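Long-range contacts in LPXTG-motif cell wall anchor domain protein (Mobiluncus mulieris, PDB 5U6F), which is of unproven function but probably forms part of the stalk of a very large surface adhesin anchored to the bacterial cell wall: residues 34-39 and 92-97; 41-46 and 130-135; 111-116 and 221-226; 116-121 and 162-167; 194-199 and 207-212. All blocks are in the same frame, centred on the assembly; numbering follows the deposited sequence.

Contact 1. Residues 34-39 and 92-97; sequences RLYNVE and VKVYET
Strand 34-36 pairs antiparallel with strand 94-97, their axes inclined at 153°. L35 and Y95 form the hydrogen-bonded pair: L35 N reaches Y95 O at 2.7 Å, and Y95 N returns a bond to L35 O. R34-E96 and Y36-V94 are the non-hydrogen-bonded pairs on either side. Just past the strand, N37 turns into positive phi and extends the pairing. Its N bonds K93 O at 2.8 Å, while its side-chain OD1 takes K93 N at 3.0 Å, in a nearly straight bond whose donor stands above the amide plane.

On the R34, Y36 and V94 face, the arginine chain bends at chi3 (79°), which swings the guanidinium across V94, and CG1 of V94 sits over one of its faces. R34 NH1 meets E96 OE1 at 2.9 Å within the guanidinium plane, a salt bridge at the edge of the group. E84 takes R34 NE as well as the hydroxyl of Y36, and P79 O takes R34 NH2, which with E96 fixes the guanidinium through three of its nitrogens. On the face of L35 and Y95, the loop residue V38 lays CG2 3.4 Å from Y95 CD1, obliquely to the ring, and Y95 OH bonds E40.

Strand 26-36 is the middle of a three-stranded antiparallel sheet, between 4-10 and 94-104. L35 and V38 pack inward on L126 of strand 118-127, while the ring of Y36 stacks on Y88 of helix 82-88.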
# COMPACT_ATOMS: atom_id res chain seq x y z
N ARG A 34 0.81 12.11 24.15
CA ARG A 34 1.43 12.52 25.40
C ARG A 34 1.13 13.99 25.64
O ARG A 34 1.18 14.79 24.69
CB ARG A 34 2.92 12.21 25.40
CG ARG A 34 3.16 10.72 25.61
CD ARG A 34 4.58 10.31 25.30
NE ARG A 34 5.57 10.60 26.34
CZ ARG A 34 5.87 9.82 27.38
NH1 ARG A 34 5.16 8.73 27.66
NH2 ARG A 34 6.84 10.17 28.20
N LEU A 35 0.75 14.30 26.87
CA LEU A 35 0.31 15.62 27.29
C LEU A 35 1.32 16.15 28.28
O LEU A 35 1.66 15.45 29.25
CB LEU A 35 -1.05 15.52 27.97
CG LEU A 35 -2.14 14.87 27.11
CD1 LEU A 35 -3.38 14.65 27.94
CD2 LEU A 35 -2.45 15.70 25.87
N TYR A 36 1.84 17.35 28.01
CA TYR A 36 2.93 17.94 28.76
C TYR A 36 2.44 19.12 29.56
O TYR A 36 1.81 20.03 29.02
CB TYR A 36 4.05 18.36 27.80
CG TYR A 36 4.52 17.22 26.91
CD1 TYR A 36 5.16 16.13 27.45
CD2 TYR A 36 4.32 17.24 25.53
CE1 TYR A 36 5.60 15.10 26.65
CE2 TYR A 36 4.75 16.20 24.72
CZ TYR A 36 5.39 15.12 25.29
OH TYR A 36 5.83 14.08 24.49
N ASN A 37 2.72 19.13 30.86
CA ASN A 37 2.28 20.21 31.75
C ASN A 37 0.81 20.54 31.67
O ASN A 37 0.39 21.70 31.73
CB ASN A 37 3.15 21.44 31.55
CG ASN A 37 4.56 21.24 32.05
OD1 ASN A 37 4.79 20.43 32.94
ND2 ASN A 37 5.50 22.00 31.50
N VAL A 38 0.01 19.50 31.54
CA VAL A 38 -1.41 19.57 31.81
C VAL A 38 -1.63 19.33 33.30
O VAL A 38 -0.73 18.88 34.02
CB VAL A 38 -2.20 18.56 30.97
CG1 VAL A 38 -2.20 18.99 29.50
CG2 VAL A 38 -1.65 17.14 31.14
N GLU A 39 -2.84 19.64 33.76
CA GLU A 39 -3.16 19.64 35.16
C GLU A 39 -4.15 18.54 35.47
O GLU A 39 -5.19 18.45 34.83
CB GLU A 39 -3.75 21.00 35.53
CG GLU A 39 -2.74 22.12 35.38
CD GLU A 39 -3.21 23.41 35.99
OE1 GLU A 39 -3.59 23.39 37.17
OE2 GLU A 39 -3.19 24.45 35.30
N VAL A 92 9.11 18.81 33.58
CA VAL A 92 7.90 18.59 32.79
C VAL A 92 7.05 17.44 33.35
O VAL A 92 7.58 16.37 33.67
CB VAL A 92 8.20 18.36 31.29
CG1 VAL A 92 9.00 17.09 31.05
CG2 VAL A 92 6.91 18.36 30.48
N LYS A 93 5.75 17.69 33.48
CA LYS A 93 4.80 16.67 33.89
C LYS A 93 4.25 16.03 32.64
O LYS A 93 3.88 16.73 31.69
CB LYS A 93 3.67 17.28 34.72
CG LYS A 93 4.15 17.87 36.04
CD LYS A 93 3.00 18.18 36.99
CE LYS A 93 3.51 18.60 38.36
NZ LYS A 93 2.40 18.81 39.34
N VAL A 94 4.19 14.70 32.63
CA VAL A 94 3.82 13.95 31.45
C VAL A 94 2.68 12.98 31.75
O VAL A 94 2.72 12.26 32.74
CB VAL A 94 5.00 13.17 30.86
CG1 VAL A 94 4.64 12.54 29.52
CG2 VAL A 94 6.22 14.08 30.73
N TYR A 95 1.68 13.00 30.88
CA TYR A 95 0.54 12.09 30.96
C TYR A 95 0.34 11.53 29.57
O TYR A 95 0.67 12.18 28.57
CB TYR A 95 -0.72 12.81 31.45
CG TYR A 95 -0.54 13.44 32.80
CD1 TYR A 95 0.01 14.72 32.92
CD2 TYR A 95 -0.82 12.74 33.97
CE1 TYR A 95 0.20 15.31 34.15
CE2 TYR A 95 -0.63 13.32 35.22
CZ TYR A 95 -0.11 14.61 35.30
OH TYR A 95 0.11 15.20 36.53
N GLU A 96 -0.20 10.32 29.49
CA GLU A 96 -0.36 9.66 28.21
C GLU A 96 -1.77 9.10 28.08
O GLU A 96 -2.31 8.56 29.04
CB GLU A 96 0.66 8.55 28.05
CG GLU A 96 0.71 7.93 26.68
CD GLU A 96 1.78 6.86 26.60
OE1 GLU A 96 2.97 7.22 26.58
OE2 GLU A 96 1.42 5.67 26.56
N THR A 97 -2.33 9.27 26.88
CA THR A 97 -3.63 8.73 26.51
C THR A 97 -3.53 8.26 25.06
O THR A 97 -2.46 8.31 24.44
CB THR A 97 -4.78 9.75 26.74
OG1 THR A 97 -6.05 9.09 26.64
CG2 THR A 97 -4.75 10.91 25.76

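Contact 2. Residues 41-46 and 130-135; sequences GKTYAI and GTYEKV
The ring of Y132 carries the methyl of A45 on one face and meets the carbonyl oxygen of T43 at its edge. A45 CB stands over the ring centre, 3.7 Å from the centroid of Y132 and 12° off the normal, a textbook CH-pi contact. At the phenol end, Y132 OH donates to T43 O at 2.8 Å. The hydroxyl lies in the ring plane but approaches the carbonyl from well above the peptide plane, 58° out of it, so the bond does not follow a lone pair.

The tyrosine reaches this position with CG between its backbone N and carbonyl carbon (chi1 55°), which sets the ring face under the A45 methyl and its hydroxyl end at T43. Its rim also brushes the backbone: Y132 CE2 is 3.6 Å from A45 N. The T43 side chain crosses that of Y132 at about a right angle, with T43 CG2 3.7 Å from Y132 OH. V135 closes on the same alanine methyl, with V135 CG2 3.9 Å from A45 CB. Y44 and I46 turn the other way, toward L126.

W127 and V140 also touch Y132, and V135 reaches T69. E133 and K134 both face T141 in a classic beta bulge, where the chain turns a corner. This is packing of a small two-stranded hairpin, 132-135 with 140-142, against strand 43-52 of the main sheet in the T-Q ester bond containing domain.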
# COMPACT_ATOMS: atom_id res chain seq x y z
N GLY A 41 -7.19 16.76 36.99
CA GLY A 41 -8.52 17.27 37.32
C GLY A 41 -9.14 18.18 36.29
O GLY A 41 -10.33 18.47 36.39
N LYS A 42 -8.35 18.65 35.32
CA LYS A 42 -8.89 19.43 34.20
C LYS A 42 -9.27 18.52 33.04
O LYS A 42 -8.61 17.50 32.80
CB LYS A 42 -7.87 20.49 33.75
CG LYS A 42 -7.61 21.62 34.76
CD LYS A 42 -8.91 22.16 35.35
CE LYS A 42 -9.04 23.66 35.41
NZ LYS A 42 -10.50 23.96 35.40
N THR A 43 -10.31 18.91 32.31
CA THR A 43 -10.83 18.16 31.18
C THR A 43 -10.50 18.87 29.86
O THR A 43 -11.12 19.89 29.50
CB THR A 43 -12.36 17.93 31.29
OG1 THR A 43 -12.65 17.25 32.52
CG2 THR A 43 -12.85 17.06 30.15
N TYR A 44 -9.56 18.29 29.13
CA TYR A 44 -9.11 18.84 27.87
C TYR A 44 -9.85 18.16 26.74
O TYR A 44 -10.39 17.06 26.91
CB TYR A 44 -7.61 18.60 27.69
CG TYR A 44 -6.78 19.24 28.77
CD1 TYR A 44 -6.62 18.63 30.02
CD2 TYR A 44 -6.14 20.45 28.55
CE1 TYR A 44 -5.87 19.24 31.02
CE2 TYR A 44 -5.40 21.06 29.55
CZ TYR A 44 -5.25 20.45 30.78
OH TYR A 44 -4.51 21.06 31.75
N ALA A 45 -9.87 18.81 25.59
CA ALA A 45 -10.27 18.15 24.35
C ALA A 45 -9.02 17.89 23.52
O ALA A 45 -8.13 18.73 23.47
CB ALA A 45 -11.26 19.00 23.58
N ILE A 46 -8.94 16.71 22.92
CA ILE A 46 -7.89 16.41 21.98
C ILE A 46 -8.49 16.01 20.65
O ILE A 46 -9.55 15.39 20.59
CB ILE A 46 -6.90 15.33 22.48
CG1 ILE A 46 -7.63 14.07 22.95
CG2 ILE A 46 -6.05 15.90 23.60
CD1 ILE A 46 -6.70 12.93 23.31
N GLY A 130 -13.17 24.62 28.83
CA GLY A 130 -13.89 25.89 28.65
C GLY A 130 -13.71 26.58 27.31
O GLY A 130 -14.51 27.45 26.96
N THR A 131 -12.66 26.21 26.56
CA THR A 131 -12.38 26.82 25.27
C THR A 131 -13.11 26.15 24.10
O THR A 131 -13.06 26.66 22.98
CB THR A 131 -10.87 26.88 24.95
OG1 THR A 131 -10.36 25.55 24.72
CG2 THR A 131 -10.11 27.54 26.09
N TYR A 132 -13.83 25.07 24.38
CA TYR A 132 -14.59 24.34 23.38
C TYR A 132 -16.02 24.14 23.90
O TYR A 132 -16.22 24.02 25.10
CB TYR A 132 -13.92 22.98 23.07
CG TYR A 132 -13.69 22.10 24.27
CD1 TYR A 132 -14.67 21.18 24.68
CD2 TYR A 132 -12.53 22.21 25.04
CE1 TYR A 132 -14.48 20.38 25.79
CE2 TYR A 132 -12.34 21.40 26.16
CZ TYR A 132 -13.32 20.50 26.52
OH TYR A 132 -13.13 19.70 27.63
N GLU A 133 -17.00 24.15 22.99
CA GLU A 133 -18.42 23.94 23.37
C GLU A 133 -19.05 22.68 22.78
O GLU A 133 -20.19 22.34 23.12
CB GLU A 133 -19.27 25.17 23.02
CG GLU A 133 -19.39 25.53 21.54
CD GLU A 133 -19.71 27.00 21.30
OE1 GLU A 133 -19.98 27.75 22.27
OE2 GLU A 133 -19.67 27.42 20.12
N LYS A 134 -18.32 21.99 21.91
CA LYS A 134 -18.76 20.71 21.40
C LYS A 134 -17.54 19.89 21.04
O LYS A 134 -16.59 20.42 20.48
CB LYS A 134 -19.68 20.87 20.18
CG LYS A 134 -20.36 19.58 19.71
CD LYS A 134 -20.82 19.67 18.25
CE LYS A 134 -21.36 18.34 17.72
NZ LYS A 134 -22.80 18.41 17.34
N VAL A 135 -17.56 18.63 21.42
CA VAL A 135 -16.62 17.64 20.94
C VAL A 135 -17.45 16.46 20.49
O VAL A 135 -18.25 15.94 21.28
CB VAL A 135 -15.65 17.18 22.04
CG1 VAL A 135 -14.63 16.19 21.46
CG2 VAL A 135 -14.96 18.38 22.67

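Contact 3. Residues 111-116 and 221-226; sequences NQVVKD and GIPLGD
V113 meets P223 and the turn that follows it because its chi1 of -56° sends CG1 anti to its own carbonyl carbon and wedges CG2 between backbone N and C. One branch thus serves each partner. CG2 and CB of V113 rest on the proline ring, with V113 CB 3.7 Å from P223 CB, while V113 CG1 lies 3.3 Å from L224 O and against the carbonyl carbon of G225. P223 to D226 is a type II beta turn, closed by D226 N to P223 O at 3.1 Å, and it is the backbone of this turn that the valine methyl touches. G225, with phi 96°, brings no side chain to the crowded spot beside V113 CG1.

Polar matching across the contact is done by two waters. The first accepts from V114 N and donates to L224 O at 2.7 Å; the second donates to V114 O at 2.8 Å and accepts from L224 N. Each thus links one residue's N-H to the other's C=O. K115 lays its CG by P223 CG, 4.1 Å away, and its ammonium goes on to Q202 O.

V114 packs on T109 of helix 105-109 and on P166, and L224 on Q167, both in the long strand 150-178. D226 bonds Q202 and K203 after strand 194-200, holding the turn within the DUF5979 domain, and V113 and K115 of the T-Q ester bond containing domain pack on it.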
# COMPACT_ATOMS: atom_id res chain seq x y z
N ASN A 111 -9.46 2.64 -5.12
CA ASN A 111 -9.69 1.43 -5.92
C ASN A 111 -8.89 1.38 -7.23
O ASN A 111 -9.40 1.01 -8.29
CB ASN A 111 -11.19 1.24 -6.16
CG ASN A 111 -11.98 1.10 -4.87
OD1 ASN A 111 -12.81 1.94 -4.55
ND2 ASN A 111 -11.69 0.05 -4.11
N GLN A 112 -7.63 1.79 -7.15
CA GLN A 112 -6.65 1.59 -8.21
C GLN A 112 -5.52 0.79 -7.61
O GLN A 112 -5.43 0.67 -6.38
CB GLN A 112 -6.15 2.94 -8.72
CG GLN A 112 -7.18 3.68 -9.56
CD GLN A 112 -7.19 5.17 -9.31
OE1 GLN A 112 -6.14 5.81 -9.26
NE2 GLN A 112 -8.39 5.73 -9.15
N VAL A 113 -4.66 0.23 -8.45
CA VAL A 113 -3.48 -0.47 -7.96
C VAL A 113 -2.57 0.53 -7.23
O VAL A 113 -2.57 1.73 -7.53
CB VAL A 113 -2.67 -1.16 -9.10
CG1 VAL A 113 -3.55 -2.13 -9.88
CG2 VAL A 113 -1.99 -0.15 -10.02
N VAL A 114 -1.82 0.02 -6.25
CA VAL A 114 -0.89 0.84 -5.49
C VAL A 114 0.52 0.56 -6.01
O VAL A 114 1.02 -0.56 -5.91
CB VAL A 114 -0.96 0.53 -3.98
CG1 VAL A 114 -0.17 1.56 -3.19
CG2 VAL A 114 -2.42 0.50 -3.52
N LYS A 115 1.16 1.60 -6.54
CA LYS A 115 2.47 1.48 -7.20
C LYS A 115 3.66 1.75 -6.29
O LYS A 115 4.78 1.30 -6.57
CB LYS A 115 2.53 2.41 -8.41
CG LYS A 115 1.56 2.02 -9.50
CD LYS A 115 1.41 3.09 -10.56
CE LYS A 115 0.27 2.72 -11.50
NZ LYS A 115 -0.02 3.79 -12.49
N ASP A 116 3.43 2.50 -5.21
CA ASP A 116 4.50 2.84 -4.29
C ASP A 116 3.92 3.15 -2.91
O ASP A 116 2.70 3.25 -2.74
CB ASP A 116 5.30 4.05 -4.81
CG ASP A 116 6.75 4.09 -4.31
OD1 ASP A 116 7.14 3.28 -3.42
OD2 ASP A 116 7.51 4.95 -4.80
N GLY A 221 7.61 -7.40 -9.31
CA GLY A 221 7.22 -6.03 -8.94
C GLY A 221 5.97 -5.52 -9.64
O GLY A 221 5.87 -4.34 -9.97
N ILE A 222 5.02 -6.42 -9.85
CA ILE A 222 3.77 -6.06 -10.54
C ILE A 222 2.77 -5.55 -9.49
O ILE A 222 2.54 -6.23 -8.49
CB ILE A 222 3.18 -7.27 -11.29
CG1 ILE A 222 4.23 -7.86 -12.24
CG2 ILE A 222 1.91 -6.84 -12.03
CD1 ILE A 222 3.80 -9.11 -12.97
N PRO A 223 2.20 -4.34 -9.68
CA PRO A 223 1.21 -3.90 -8.69
C PRO A 223 0.07 -4.90 -8.58
O PRO A 223 -0.39 -5.46 -9.58
CB PRO A 223 0.71 -2.57 -9.26
CG PRO A 223 1.88 -2.04 -10.02
CD PRO A 223 2.53 -3.26 -10.62
N LEU A 224 -0.37 -5.16 -7.36
CA LEU A 224 -1.44 -6.12 -7.15
C LEU A 224 -2.74 -5.55 -7.71
O LEU A 224 -3.08 -4.39 -7.48
CB LEU A 224 -1.54 -6.50 -5.67
CG LEU A 224 -0.33 -7.23 -5.09
CD1 LEU A 224 -0.50 -7.36 -3.58
CD2 LEU A 224 -0.15 -8.60 -5.73
N GLY A 225 -3.44 -6.35 -8.51
CA GLY A 225 -4.61 -5.90 -9.25
C GLY A 225 -4.33 -5.48 -10.68
O GLY A 225 -5.27 -5.16 -11.42
N ASP A 226 -3.06 -5.47 -11.09
CA ASP A 226 -2.72 -5.07 -12.45
C ASP A 226 -3.04 -6.22 -13.38
O ASP A 226 -3.19 -7.36 -12.94
CB ASP A 226 -1.22 -4.71 -12.55
CG ASP A 226 -0.91 -3.73 -13.64
OD1 ASP A 226 -1.77 -3.45 -14.52
OD2 ASP A 226 0.22 -3.19 -13.62
O HOH W 1 -2.08 -2.68 -5.58
O HOH W 2 0.74 -3.29 -5.34

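Contact 4. Residues 116-121 and 162-167; sequences DDIALV and ITAEPQ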
# COMPACT_ATOMS: atom_id res chain seq x y z
N ASP A 116 3.43 2.50 -5.21
CA ASP A 116 4.50 2.84 -4.29
C ASP A 116 3.92 3.15 -2.91
O ASP A 116 2.70 3.25 -2.74
CB ASP A 116 5.30 4.05 -4.81
CG ASP A 116 6.75 4.09 -4.31
OD1 ASP A 116 7.14 3.28 -3.42
OD2 ASP A 116 7.51 4.95 -4.80
N ASP A 117 4.83 3.24 -1.94
CA ASP A 117 4.52 3.66 -0.57
C ASP A 117 3.75 4.97 -0.54
O ASP A 117 4.02 5.87 -1.32
CB ASP A 117 5.80 3.85 0.24
CG ASP A 117 6.54 2.55 0.50
OD1 ASP A 117 6.00 1.45 0.25
OD2 ASP A 117 7.69 2.64 0.96
N ILE A 118 2.76 5.04 0.36
CA ILE A 118 2.07 6.29 0.66
C ILE A 118 2.55 6.77 2.03
O ILE A 118 2.50 6.01 3.00
CB ILE A 118 0.53 6.14 0.65
CG1 ILE A 118 0.05 5.65 -0.72
CG2 ILE A 118 -0.13 7.47 1.00
CD1 ILE A 118 -1.35 5.09 -0.72
N ALA A 119 3.05 8.00 2.08
CA ALA A 119 3.51 8.59 3.33
C ALA A 119 2.34 9.25 4.04
O ALA A 119 1.69 10.12 3.47
CB ALA A 119 4.61 9.60 3.09
N LEU A 120 2.08 8.82 5.27
CA LEU A 120 1.01 9.37 6.10
C LEU A 120 1.58 9.99 7.36
O LEU A 120 2.65 9.59 7.84
CB LEU A 120 0.01 8.28 6.48
CG LEU A 120 -0.58 7.44 5.35
CD1 LEU A 120 -1.47 6.34 5.89
CD2 LEU A 120 -1.36 8.34 4.40
N VAL A 121 0.85 10.95 7.93
CA VAL A 121 1.27 11.62 9.14
C VAL A 121 0.05 12.03 9.96
O VAL A 121 -0.99 12.35 9.40
CB VAL A 121 2.18 12.83 8.84
CG1 VAL A 121 1.43 13.91 8.05
CG2 VAL A 121 2.79 13.39 10.12
N ILE A 162 3.56 7.26 9.38
CA ILE A 162 3.14 5.88 9.10
C ILE A 162 3.30 5.67 7.61
O ILE A 162 3.02 6.59 6.83
CB ILE A 162 1.65 5.68 9.48
CG1 ILE A 162 1.46 5.68 11.00
CG2 ILE A 162 1.06 4.42 8.86
CD1 ILE A 162 2.08 4.52 11.73
N THR A 163 3.71 4.47 7.20
CA THR A 163 3.83 4.14 5.78
C THR A 163 2.79 3.09 5.36
O THR A 163 2.77 1.98 5.90
CB THR A 163 5.24 3.66 5.40
OG1 THR A 163 6.22 4.59 5.88
CG2 THR A 163 5.38 3.56 3.88
N ALA A 164 1.95 3.46 4.40
CA ALA A 164 1.02 2.53 3.74
C ALA A 164 1.82 1.86 2.62
O ALA A 164 2.04 2.44 1.57
CB ALA A 164 -0.18 3.29 3.19
N GLU A 165 2.27 0.63 2.88
CA GLU A 165 3.26 -0.05 2.02
C GLU A 165 2.57 -1.07 1.11
O GLU A 165 1.96 -2.01 1.61
CB GLU A 165 4.30 -0.78 2.87
CG GLU A 165 5.65 -0.10 3.00
CD GLU A 165 6.52 -0.72 4.08
OE1 GLU A 165 7.36 0.00 4.65
OE2 GLU A 165 6.34 -1.92 4.37
N PRO A 166 2.68 -0.91 -0.22
CA PRO A 166 2.12 -1.98 -1.05
C PRO A 166 3.04 -3.20 -1.13
O PRO A 166 4.26 -3.06 -1.04
CB PRO A 166 2.00 -1.31 -2.43
CG PRO A 166 3.10 -0.32 -2.45
CD PRO A 166 3.14 0.23 -1.04
N GLN A 167 2.43 -4.38 -1.30
CA GLN A 167 3.14 -5.59 -1.73
C GLN A 167 2.91 -5.75 -3.23
O GLN A 167 2.05 -5.08 -3.81
CB GLN A 167 2.62 -6.81 -0.97
CG GLN A 167 2.94 -6.82 0.52
CD GLN A 167 4.43 -6.97 0.80
OE1 GLN A 167 5.07 -6.05 1.29
NE2 GLN A 167 4.99 -8.14 0.48
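L120 N and I162 O, 2.9 Å apart, form one of four backbone hydrogen bonds that zip strand 118-121 to strand 162-165 as an antiparallel pair in the large mixed sheet. The donor comes in almost along the carbonyl axis of I162, whereas the return bond from I162 N stands 42° above the peptide plane of L120. I118 and A164 make the second two-bond pair, and A119 with T163 lies between them as the non-hydrogen-bonded pair.

On the face of I118 and L120, A164 contributes just a methyl: A164 CB sits 3.9 Å from I118 CB, and L120 CD1 reaches the same methyl more loosely. F17 of the neighbouring strand 16-18 touches A164 and I162 as well, and L50 lies against L120.

Where the pairing gives out, D116 turns its carboxylate back on the chain, and OD1 of D116 takes D117 N at 2.7 Å. D117 CB lies against T163 CG2, and its carboxylate runs alongside the E165 chain. The two acids point the same way with D117 OD2 and E165 OE1 4.5 Å apart, a like-charge approach that probably costs some energy. D117 OD1 rests on P166 CD at 3.4 Å.

Contact 5. Residues 194-199 and 207-212; sequences YKFTVK and DEFTLK
Strands 194-199 and 207-211 run antiparallel as a hairpin, at 153° to one another, with Y194-L211, F196-F209 and V198-D207 as hydrogen-bonded pairs. F196 N reaches F209 O at 2.8 Å, nearly in line with the carbonyl.

F209 shapes the face it shares with F196 and V198. Its chi1 of 57° puts CG between the backbone N and carbonyl carbon, folding the ring toward the partner strand. F196 CB lies over one face of the F209 ring, 4.2 Å from its centroid and off toward the rim, a CH-pi contact. V198 CG2 meets the same ring obliquely, 3.8 Å from F209 CE2. The F196 ring takes L211 CD1 at 4.1 Å from its CE2, the side chains crossing at about a right angle. Y194 offers its ring edge to L211 O, with CD2 of Y194 3.3 Å from that oxygen.

The other face is polar. T197 OG1 donates to E208 OE1 at 2.6 Å on the syn side, though tilted out of the carboxylate plane; the glutamate bends at chi2 (-79°) to lie beside the threonine. A water donates to both V198 O and D207 OD1.

Within the DUF5979 domain, strand 205-211 is an outer strand of the sheet and 194-200 pairs antiparallel on its other side with strand 227-232. F196 and V198 pack across onto L173 and L171 of strand 150-178, while F209 and L211 touch K217 of strand 216-223.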
# COMPACT_ATOMS: atom_id res chain seq x y z
N TYR A 194 11.95 -18.42 -28.60
CA TYR A 194 10.60 -17.90 -28.73
C TYR A 194 10.49 -16.53 -28.06
O TYR A 194 10.82 -16.39 -26.89
CB TYR A 194 9.61 -18.91 -28.15
CG TYR A 194 9.74 -20.27 -28.80
CD1 TYR A 194 9.20 -20.52 -30.06
CD2 TYR A 194 10.43 -21.30 -28.18
CE1 TYR A 194 9.33 -21.75 -30.66
CE2 TYR A 194 10.57 -22.54 -28.79
CZ TYR A 194 10.02 -22.76 -30.03
OH TYR A 194 10.14 -23.99 -30.65
N LYS A 195 10.07 -15.52 -28.82
CA LYS A 195 10.13 -14.12 -28.36
C LYS A 195 8.80 -13.71 -27.74
O LYS A 195 7.74 -13.91 -28.37
CB LYS A 195 10.44 -13.16 -29.51
CG LYS A 195 11.82 -13.30 -30.11
CD LYS A 195 12.00 -12.32 -31.25
CE LYS A 195 13.39 -12.41 -31.88
NZ LYS A 195 13.49 -11.52 -33.06
N PHE A 196 8.87 -13.11 -26.56
CA PHE A 196 7.68 -12.63 -25.84
C PHE A 196 7.79 -11.18 -25.43
O PHE A 196 8.90 -10.66 -25.23
CB PHE A 196 7.44 -13.49 -24.62
CG PHE A 196 6.93 -14.85 -24.94
CD1 PHE A 196 5.57 -15.07 -25.05
CD2 PHE A 196 7.81 -15.90 -25.17
CE1 PHE A 196 5.09 -16.32 -25.35
CE2 PHE A 196 7.33 -17.15 -25.49
CZ PHE A 196 5.96 -17.36 -25.58
N THR A 197 6.64 -10.52 -25.38
CA THR A 197 6.53 -9.20 -24.79
C THR A 197 5.48 -9.31 -23.71
O THR A 197 4.40 -9.82 -23.96
CB THR A 197 6.08 -8.15 -25.82
OG1 THR A 197 6.98 -8.17 -26.94
CG2 THR A 197 6.07 -6.76 -25.21
N VAL A 198 5.80 -8.85 -22.51
CA VAL A 198 4.82 -8.80 -21.43
C VAL A 198 4.69 -7.35 -20.99
O VAL A 198 5.68 -6.72 -20.66
CB VAL A 198 5.22 -9.67 -20.24
CG1 VAL A 198 4.24 -9.50 -19.09
CG2 VAL A 198 5.28 -11.12 -20.67
N LYS A 199 3.46 -6.83 -20.99
CA LYS A 199 3.19 -5.47 -20.53
C LYS A 199 2.30 -5.49 -19.30
O LYS A 199 1.31 -6.21 -19.29
CB LYS A 199 2.55 -4.64 -21.63
CG LYS A 199 3.40 -4.50 -22.88
CD LYS A 199 2.77 -3.53 -23.86
CE LYS A 199 3.59 -3.38 -25.12
NZ LYS A 199 2.80 -2.62 -26.13
N ASP A 207 8.31 -5.83 -20.63
CA ASP A 207 9.37 -6.83 -20.56
C ASP A 207 9.43 -7.51 -21.92
O ASP A 207 8.41 -7.98 -22.43
CB ASP A 207 9.11 -7.86 -19.46
CG ASP A 207 9.46 -7.34 -18.08
OD1 ASP A 207 8.79 -6.40 -17.63
OD2 ASP A 207 10.41 -7.86 -17.47
N GLU A 208 10.62 -7.52 -22.50
CA GLU A 208 10.88 -8.17 -23.78
C GLU A 208 11.89 -9.26 -23.48
O GLU A 208 12.98 -8.96 -22.95
CB GLU A 208 11.52 -7.19 -24.76
CG GLU A 208 10.75 -5.90 -25.02
CD GLU A 208 9.61 -6.06 -25.99
OE1 GLU A 208 9.30 -7.20 -26.40
OE2 GLU A 208 9.01 -5.02 -26.35
N PHE A 209 11.57 -10.50 -23.81
CA PHE A 209 12.52 -11.58 -23.59
C PHE A 209 12.31 -12.77 -24.50
O PHE A 209 11.27 -12.90 -25.14
CB PHE A 209 12.50 -12.01 -22.12
CG PHE A 209 11.14 -12.44 -21.63
CD1 PHE A 209 10.73 -13.76 -21.76
CD2 PHE A 209 10.27 -11.51 -21.08
CE1 PHE A 209 9.46 -14.14 -21.33
CE2 PHE A 209 9.01 -11.88 -20.66
CZ PHE A 209 8.61 -13.20 -20.78
N THR A 210 13.32 -13.63 -24.54
CA THR A 210 13.26 -14.85 -25.31
C THR A 210 13.17 -16.01 -24.34
O THR A 210 13.69 -15.93 -23.23
CB THR A 210 14.51 -15.04 -26.18
OG1 THR A 210 15.68 -15.07 -25.35
CG2 THR A 210 14.63 -13.91 -27.18
N LEU A 211 12.48 -17.07 -24.74
CA LEU A 211 12.44 -18.32 -24.00
C LEU A 211 12.76 -19.43 -24.97
O LEU A 211 12.13 -19.52 -26.02
CB LEU A 211 11.06 -18.58 -23.39
CG LEU A 211 10.53 -17.63 -22.31
CD1 LEU A 211 9.13 -18.05 -21.89
CD2 LEU A 211 11.46 -17.63 -21.11
N LYS A 212 13.76 -20.25 -24.65
CA LYS A 212 13.92 -21.55 -25.31
C LYS A 212 12.87 -22.49 -24.73
O LYS A 212 12.29 -22.20 -23.68
CB LYS A 212 15.33 -22.10 -25.12
CG LYS A 212 16.41 -21.24 -25.77
CD LYS A 212 17.81 -21.65 -25.35
CE LYS A 212 18.80 -20.49 -25.44
NZ LYS A 212 19.32 -20.29 -26.82
O HOH W 3 6.16 -5.66 -17.98

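In the fold
The five contacts are strung along an elongated two-domain chain; distances here run centre to centre. Contacts 1 and 2 sit near one end, about 15 Å apart, and touch; their segments alternate along the chain. Contact 4 lies about 30 Å from contact 1 in the same T-Q domain, sharing with contact 2 the mixed sheet in which strands 43-52 and 118-127 are neighbours. Contact 3, about 13 Å from contact 4 and sharing D116 with it, bridges to the DUF5979 domain. Contacts 4 and 5 are both nested within the loop it closes. Contact 5 is about 62 Å from contact 1. Strand 150-178, though interrupted by a bulge or short loop, runs from one domain into the other, consistent with a stalk-like surface protein.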